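Local coordinates for protein phospholipase C beta (PDB 1JAD) that forms, as the C-terminal region of a phospholipase C beta, an elongated and almost entirely helical antiparallel coiled coil that pairs with a second copy of itself, at residues Lys120-Ser132 with Thr190-Asn204. Sequence-based numbering, arbitrary orientation.
Sequences KQIAELKALKESS and TARYQQKLEEKQAEN. With SO4 (sulfate ion), chain C.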
loop_
_atom_site.group_PDB
_atom_site.type_symbol
_atom_site.label_atom_id
_atom_site.label_comp_id
_atom_site.label_asym_id
_atom_site.label_seq_id
_atom_site.Cartn_x
_atom_site.Cartn_y
_atom_site.Cartn_z
ATOM N N LYS A 120 0.527 -4.047 -9.959
ATOM C CA LYS A 120 0.072 -5.388 -10.274
ATOM C C LYS A 120 -1.089 -5.783 -9.373
ATOM O O LYS A 120 -2.106 -6.287 -9.841
ATOM C CB LYS A 120 1.236 -6.371 -10.134
ATOM C CG LYS A 120 2.357 -6.073 -11.126
ATOM C CD LYS A 120 3.454 -7.117 -11.114
ATOM C CE LYS A 120 4.430 -6.853 -12.250
ATOM N NZ LYS A 120 3.731 -6.794 -13.574
ATOM N N GLN A 121 -0.945 -5.518 -8.082
ATOM C CA GLN A 121 -1.978 -5.851 -7.118
ATOM C C GLN A 121 -3.317 -5.203 -7.447
ATOM O O GLN A 121 -4.383 -5.778 -7.178
ATOM C CB GLN A 121 -1.501 -5.473 -5.720
ATOM C CG GLN A 121 -0.218 -6.204 -5.353
ATOM C CD GLN A 121 0.315 -5.838 -3.993
ATOM O OE1 GLN A 121 1.284 -6.432 -3.515
ATOM N NE2 GLN A 121 -0.308 -4.855 -3.355
ATOM N N ILE A 122 -3.268 -4.013 -8.038
ATOM C CA ILE A 122 -4.495 -3.337 -8.428
ATOM C C ILE A 122 -5.095 -4.081 -9.612
ATOM O O ILE A 122 -6.310 -4.288 -9.678
ATOM C CB ILE A 122 -4.238 -1.867 -8.828
ATOM C CG1 ILE A 122 -3.972 -1.025 -7.575
ATOM C CG2 ILE A 122 -5.431 -1.312 -9.600
ATOM C CD1 ILE A 122 -5.165 -0.951 -6.622
ATOM N N ALA A 123 -4.234 -4.498 -10.537
ATOM C CA ALA A 123 -4.684 -5.215 -11.719
ATOM C C ALA A 123 -5.275 -6.564 -11.338
ATOM O O ALA A 123 -6.219 -7.026 -11.961
ATOM C CB ALA A 123 -3.534 -5.405 -12.675
ATOM N N GLU A 124 -4.714 -7.197 -10.315
ATOM C CA GLU A 124 -5.207 -8.493 -9.867
ATOM C C GLU A 124 -6.608 -8.292 -9.323
ATOM O O GLU A 124 -7.544 -8.937 -9.778
ATOM C CB GLU A 124 -4.291 -9.055 -8.785
ATOM C CG GLU A 124 -2.853 -9.069 -9.233
ATOM C CD GLU A 124 -1.882 -9.275 -8.104
ATOM O OE1 GLU A 124 -2.206 -8.866 -6.961
ATOM O OE2 GLU A 124 -0.782 -9.812 -8.369
ATOM N N LEU A 125 -6.751 -7.380 -8.367
ATOM C CA LEU A 125 -8.049 -7.096 -7.770
ATOM C C LEU A 125 -9.044 -6.735 -8.844
ATOM O O LEU A 125 -10.223 -7.053 -8.739
ATOM C CB LEU A 125 -7.964 -5.935 -6.778
ATOM C CG LEU A 125 -7.164 -6.099 -5.482
ATOM C CD1 LEU A 125 -7.186 -4.778 -4.728
ATOM C CD2 LEU A 125 -7.759 -7.210 -4.626
ATOM N N LYS A 126 -8.572 -6.072 -9.890
ATOM C CA LYS A 126 -9.465 -5.671 -10.955
ATOM C C LYS A 126 -9.874 -6.889 -11.767
ATOM O O LYS A 126 -11.038 -7.038 -12.147
ATOM C CB LYS A 126 -8.779 -4.630 -11.837
ATOM C CG LYS A 126 -9.681 -4.008 -12.878
ATOM C CD LYS A 126 -8.945 -2.895 -13.618
ATOM C CE LYS A 126 -9.828 -2.270 -14.683
ATOM N NZ LYS A 126 -10.192 -3.275 -15.719
ATOM N N ALA A 127 -8.922 -7.777 -12.017
ATOM C CA ALA A 127 -9.222 -8.974 -12.788
ATOM C C ALA A 127 -10.222 -9.876 -12.055
ATOM O O ALA A 127 -11.122 -10.441 -12.675
ATOM C CB ALA A 127 -7.935 -9.741 -13.096
ATOM N N LEU A 128 -10.071 -10.002 -10.740
ATOM C CA LEU A 128 -10.977 -10.838 -9.957
ATOM C C LEU A 128 -12.400 -10.282 -10.051
ATOM O O LEU A 128 -13.342 -11.010 -10.375
ATOM C CB LEU A 128 -10.513 -10.885 -8.500
ATOM C CG LEU A 128 -11.384 -11.595 -7.466
ATOM C CD1 LEU A 128 -11.569 -13.080 -7.829
ATOM C CD2 LEU A 128 -10.720 -11.449 -6.106
ATOM N N LYS A 129 -12.543 -8.980 -9.804
ATOM C CA LYS A 129 -13.843 -8.321 -9.871
ATOM C C LYS A 129 -14.522 -8.402 -11.233
ATOM O O LYS A 129 -15.728 -8.660 -11.296
ATOM C CB LYS A 129 -13.732 -6.852 -9.447
ATOM C CG LYS A 129 -13.274 -6.674 -8.016
ATOM C CD LYS A 129 -13.550 -5.270 -7.493
ATOM C CE LYS A 129 -13.100 -5.154 -6.040
ATOM N NZ LYS A 129 -13.481 -3.844 -5.464
ATOM N N GLU A 130 -13.785 -8.184 -12.321
ATOM C CA GLU A 130 -14.412 -8.268 -13.636
ATOM C C GLU A 130 -14.848 -9.697 -13.901
ATOM O O GLU A 130 -15.921 -9.943 -14.443
ATOM C CB GLU A 130 -13.467 -7.817 -14.753
ATOM C CG GLU A 130 -13.030 -6.360 -14.654
ATOM C CD GLU A 130 -12.434 -5.827 -15.952
ATOM O OE1 GLU A 130 -11.446 -6.402 -16.459
ATOM O OE2 GLU A 130 -12.964 -4.821 -16.468
ATOM N N SER A 131 -13.997 -10.639 -13.517
ATOM C CA SER A 131 -14.279 -12.057 -13.690
ATOM C C SER A 131 -15.591 -12.409 -12.980
ATOM O O SER A 131 -16.510 -12.980 -13.575
ATOM C CB SER A 131 -13.122 -12.871 -13.106
ATOM O OG SER A 131 -13.398 -14.251 -13.144
ATOM N N SER A 132 -15.665 -12.058 -11.701
ATOM C CA SER A 132 -16.849 -12.309 -10.892
ATOM C C SER A 132 -18.100 -11.790 -11.583
ATOM O O SER A 132 -19.039 -12.544 -11.843
ATOM C CB SER A 132 -16.686 -11.622 -9.542
ATOM O OG SER A 132 -17.899 -11.619 -8.820
ATOM N N THR A 190 -16.616 -14.723 -4.370
ATOM C CA THR A 190 -15.734 -13.615 -4.767
ATOM C C THR A 190 -15.182 -12.944 -3.506
ATOM O O THR A 190 -14.020 -12.550 -3.453
ATOM C CB THR A 190 -16.479 -12.578 -5.627
ATOM O OG1 THR A 190 -16.994 -13.218 -6.806
ATOM C CG2 THR A 190 -15.540 -11.456 -6.041
ATOM N N ALA A 191 -16.000 -12.830 -2.469
ATOM C CA ALA A 191 -15.514 -12.236 -1.234
ATOM C C ALA A 191 -14.388 -13.093 -0.635
ATOM O O ALA A 191 -13.396 -12.559 -0.103
ATOM C CB ALA A 191 -16.639 -12.102 -0.248
ATOM N N ARG A 192 -14.523 -14.416 -0.709
ATOM C CA ARG A 192 -13.474 -15.278 -0.163
ATOM C C ARG A 192 -12.202 -15.139 -0.991
ATOM O O ARG A 192 -11.115 -15.024 -0.439
ATOM C CB ARG A 192 -13.932 -16.753 -0.111
ATOM C CG ARG A 192 -12.818 -17.759 0.229
ATOM C CD ARG A 192 -13.365 -19.110 0.715
ATOM N NE ARG A 192 -14.333 -19.686 -0.220
ATOM C CZ ARG A 192 -13.991 -20.385 -1.292
ATOM N NH1 ARG A 192 -12.706 -20.593 -1.541
ATOM N NH2 ARG A 192 -14.925 -20.835 -2.129
ATOM N N TYR A 193 -12.327 -15.148 -2.313
ATOM C CA TYR A 193 -11.145 -14.991 -3.160
ATOM C C TYR A 193 -10.469 -13.631 -2.986
ATOM O O TYR A 193 -9.239 -13.534 -3.040
ATOM C CB TYR A 193 -11.506 -15.195 -4.632
ATOM C CG TYR A 193 -11.497 -16.654 -5.072
ATOM C CD1 TYR A 193 -12.250 -17.625 -4.390
ATOM C CD2 TYR A 193 -10.735 -17.063 -6.175
ATOM C CE1 TYR A 193 -12.245 -18.958 -4.791
ATOM C CE2 TYR A 193 -10.724 -18.392 -6.585
ATOM C CZ TYR A 193 -11.480 -19.333 -5.893
ATOM O OH TYR A 193 -11.492 -20.640 -6.320
ATOM N N GLN A 194 -11.252 -12.579 -2.763
ATOM C CA GLN A 194 -10.644 -11.258 -2.609
ATOM C C GLN A 194 -9.903 -11.150 -1.282
ATOM O O GLN A 194 -8.789 -10.635 -1.212
ATOM C CB GLN A 194 -11.695 -10.147 -2.736
ATOM C CG GLN A 194 -11.121 -8.777 -2.419
ATOM C CD GLN A 194 -12.102 -7.627 -2.602
ATOM O OE1 GLN A 194 -11.881 -6.544 -2.074
ATOM N NE2 GLN A 194 -13.162 -7.842 -3.364
ATOM N N GLN A 195 -10.520 -11.664 -0.227
ATOM C CA GLN A 195 -9.922 -11.646 1.092
ATOM C C GLN A 195 -8.562 -12.341 1.099
ATOM O O GLN A 195 -7.584 -11.824 1.646
ATOM C CB GLN A 195 -10.895 -12.307 2.071
ATOM C CG GLN A 195 -10.326 -12.692 3.426
ATOM C CD GLN A 195 -9.509 -13.978 3.360
ATOM O OE1 GLN A 195 -10.042 -15.056 3.048
ATOM N NE2 GLN A 195 -8.211 -13.870 3.634
ATOM N N LYS A 196 -8.494 -13.514 0.484
ATOM C CA LYS A 196 -7.256 -14.283 0.445
ATOM C C LYS A 196 -6.222 -13.510 -0.384
ATOM O O LYS A 196 -5.040 -13.445 -0.037
ATOM C CB LYS A 196 -7.526 -15.650 -0.199
ATOM C CG LYS A 196 -6.648 -16.806 0.295
ATOM C CD LYS A 196 -5.157 -16.580 0.126
ATOM C CE LYS A 196 -4.361 -17.752 0.727
ATOM N NZ LYS A 196 -4.658 -17.996 2.187
ATOM N N LEU A 197 -6.687 -12.922 -1.479
ATOM C CA LEU A 197 -5.828 -12.157 -2.376
ATOM C C LEU A 197 -5.196 -10.959 -1.667
ATOM O O LEU A 197 -3.988 -10.731 -1.754
ATOM C CB LEU A 197 -6.651 -11.688 -3.583
ATOM C CG LEU A 197 -5.930 -10.980 -4.732
ATOM C CD1 LEU A 197 -6.853 -10.813 -5.923
ATOM C CD2 LEU A 197 -5.447 -9.639 -4.253
ATOM N N GLU A 198 -6.013 -10.189 -0.964
ATOM C CA GLU A 198 -5.503 -9.022 -0.263
ATOM C C GLU A 198 -4.544 -9.486 0.810
ATOM O O GLU A 198 -3.603 -8.789 1.184
ATOM C CB GLU A 198 -6.657 -8.233 0.360
ATOM C CG GLU A 198 -7.750 -7.914 -0.625
ATOM C CD GLU A 198 -8.821 -7.024 -0.048
ATOM O OE1 GLU A 198 -9.328 -7.335 1.052
ATOM O OE2 GLU A 198 -9.170 -6.013 -0.705
ATOM N N GLU A 199 -4.777 -10.695 1.288
ATOM C CA GLU A 199 -3.942 -11.270 2.328
ATOM C C GLU A 199 -2.518 -11.518 1.823
ATOM O O GLU A 199 -1.551 -11.223 2.510
ATOM C CB GLU A 199 -4.578 -12.567 2.802
ATOM C CG GLU A 199 -4.008 -13.117 4.076
ATOM C CD GLU A 199 -4.721 -14.385 4.493
ATOM O OE1 GLU A 199 -4.533 -15.424 3.821
ATOM O OE2 GLU A 199 -5.488 -14.335 5.477
ATOM N N LYS A 200 -2.389 -12.063 0.622
ATOM C CA LYS A 200 -1.073 -12.325 0.057
ATOM C C LYS A 200 -0.342 -11.005 -0.126
ATOM O O LYS A 200 0.798 -10.843 0.306
ATOM C CB LYS A 200 -1.203 -13.040 -1.288
ATOM C CG LYS A 200 -1.601 -14.503 -1.175
ATOM C CD LYS A 200 -1.754 -15.117 -2.542
ATOM C CE LYS A 200 -2.007 -16.608 -2.442
ATOM N NZ LYS A 200 -0.830 -17.287 -1.828
ATOM N N GLN A 201 -1.022 -10.051 -0.752
ATOM C CA GLN A 201 -0.453 -8.734 -0.972
ATOM C C GLN A 201 0.099 -8.164 0.329
ATOM O O GLN A 201 1.198 -7.593 0.346
ATOM C CB GLN A 201 -1.525 -7.839 -1.591
ATOM C CG GLN A 201 -1.906 -8.369 -2.961
ATOM C CD GLN A 201 -3.158 -7.762 -3.547
ATOM O OE1 GLN A 201 -3.435 -7.933 -4.742
ATOM N NE2 GLN A 201 -3.942 -7.080 -2.717
ATOM N N ALA A 202 -0.630 -8.348 1.430
ATOM C CA ALA A 202 -0.157 -7.832 2.715
ATOM C C ALA A 202 1.142 -8.529 3.098
ATOM O O ALA A 202 2.105 -7.884 3.543
ATOM C CB ALA A 202 -1.198 -8.042 3.793
ATOM N N GLU A 203 1.155 -9.847 2.913
ATOM C CA GLU A 203 2.309 -10.687 3.219
ATOM C C GLU A 203 3.510 -10.263 2.368
ATOM O O GLU A 203 4.650 -10.247 2.822
ATOM C CB GLU A 203 1.942 -12.150 2.928
ATOM C CG GLU A 203 3.117 -13.098 2.781
ATOM C CD GLU A 203 2.691 -14.485 2.294
ATOM O OE1 GLU A 203 2.021 -15.221 3.060
ATOM O OE2 GLU A 203 3.020 -14.835 1.134
ATOM N N ASN A 204 3.230 -9.910 1.126
ATOM C CA ASN A 204 4.264 -9.496 0.203
ATOM C C ASN A 204 4.876 -8.173 0.681
ATOM O O ASN A 204 6.101 -8.034 0.770
ATOM C CB ASN A 204 3.647 -9.368 -1.189
ATOM C CG ASN A 204 4.681 -9.240 -2.270
ATOM O OD1 ASN A 204 5.203 -8.156 -2.522
ATOM N ND2 ASN A 204 5.005 -10.361 -2.909
HETATM S S SO4 C . -13.419 -23.403 -4.571
HETATM O O1 SO4 C . -14.269 -24.201 -3.659
HETATM O O2 SO4 C . -12.245 -24.194 -5.000
HETATM O O3 SO4 C . -12.940 -22.201 -3.863
HETATM O O4 SO4 C . -14.206 -23.011 -5.761
#
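L128 and L125 drive their methyl groups into the opposing helix and make the dense part of this contact. CD2 of L128 lies 3.5 Å from CA of Q194, close against the backbone, while CD1 meets CB of Y193 at 3.8 Å. With CG of L128 anti to the backbone N (chi1 174°), both methyls are placed in the hole formed by T190, Y193, Q194 and L197. L125 occupies the next hole, among Q194, L197, E198 and Q201, and its CD2 lies 3.9 Å from CD1 of L197. Such knobs-into-holes packing, between helices running antiparallel at 173° with axes 10.6 Å apart, marks a coiled coil, here joining the long helices 75-155 and 161-245. At one end S132 OG comes within 2.7 Å of T190 OG1, a hydroxyl that also hydrogen-bonds to L186 O one turn earlier. At the other, apolar packing gives way to glutamines: the extended chains of Q121 and Q201 slide past each other in opposite directions, their amide planes stacked 16° apart. The E124 carboxylate lies nearly coplanar with the Q201 amide, and its OE1 is hydrogen-bonded to T18 OG1. K129 runs past Q194 along the flank covered by the second subunit, its NZ salt-bridged to E212 and hydrogen-bonded to T107 there. The solvent side is looser, with K196 NZ salt-bridged to E199 OE1 at 3.0 Å. On the flank opposite K129, beyond Y193, R192 NH1 hydrogen-bonds to O3 of a sulfate ion, probably from the crystallisation liquor.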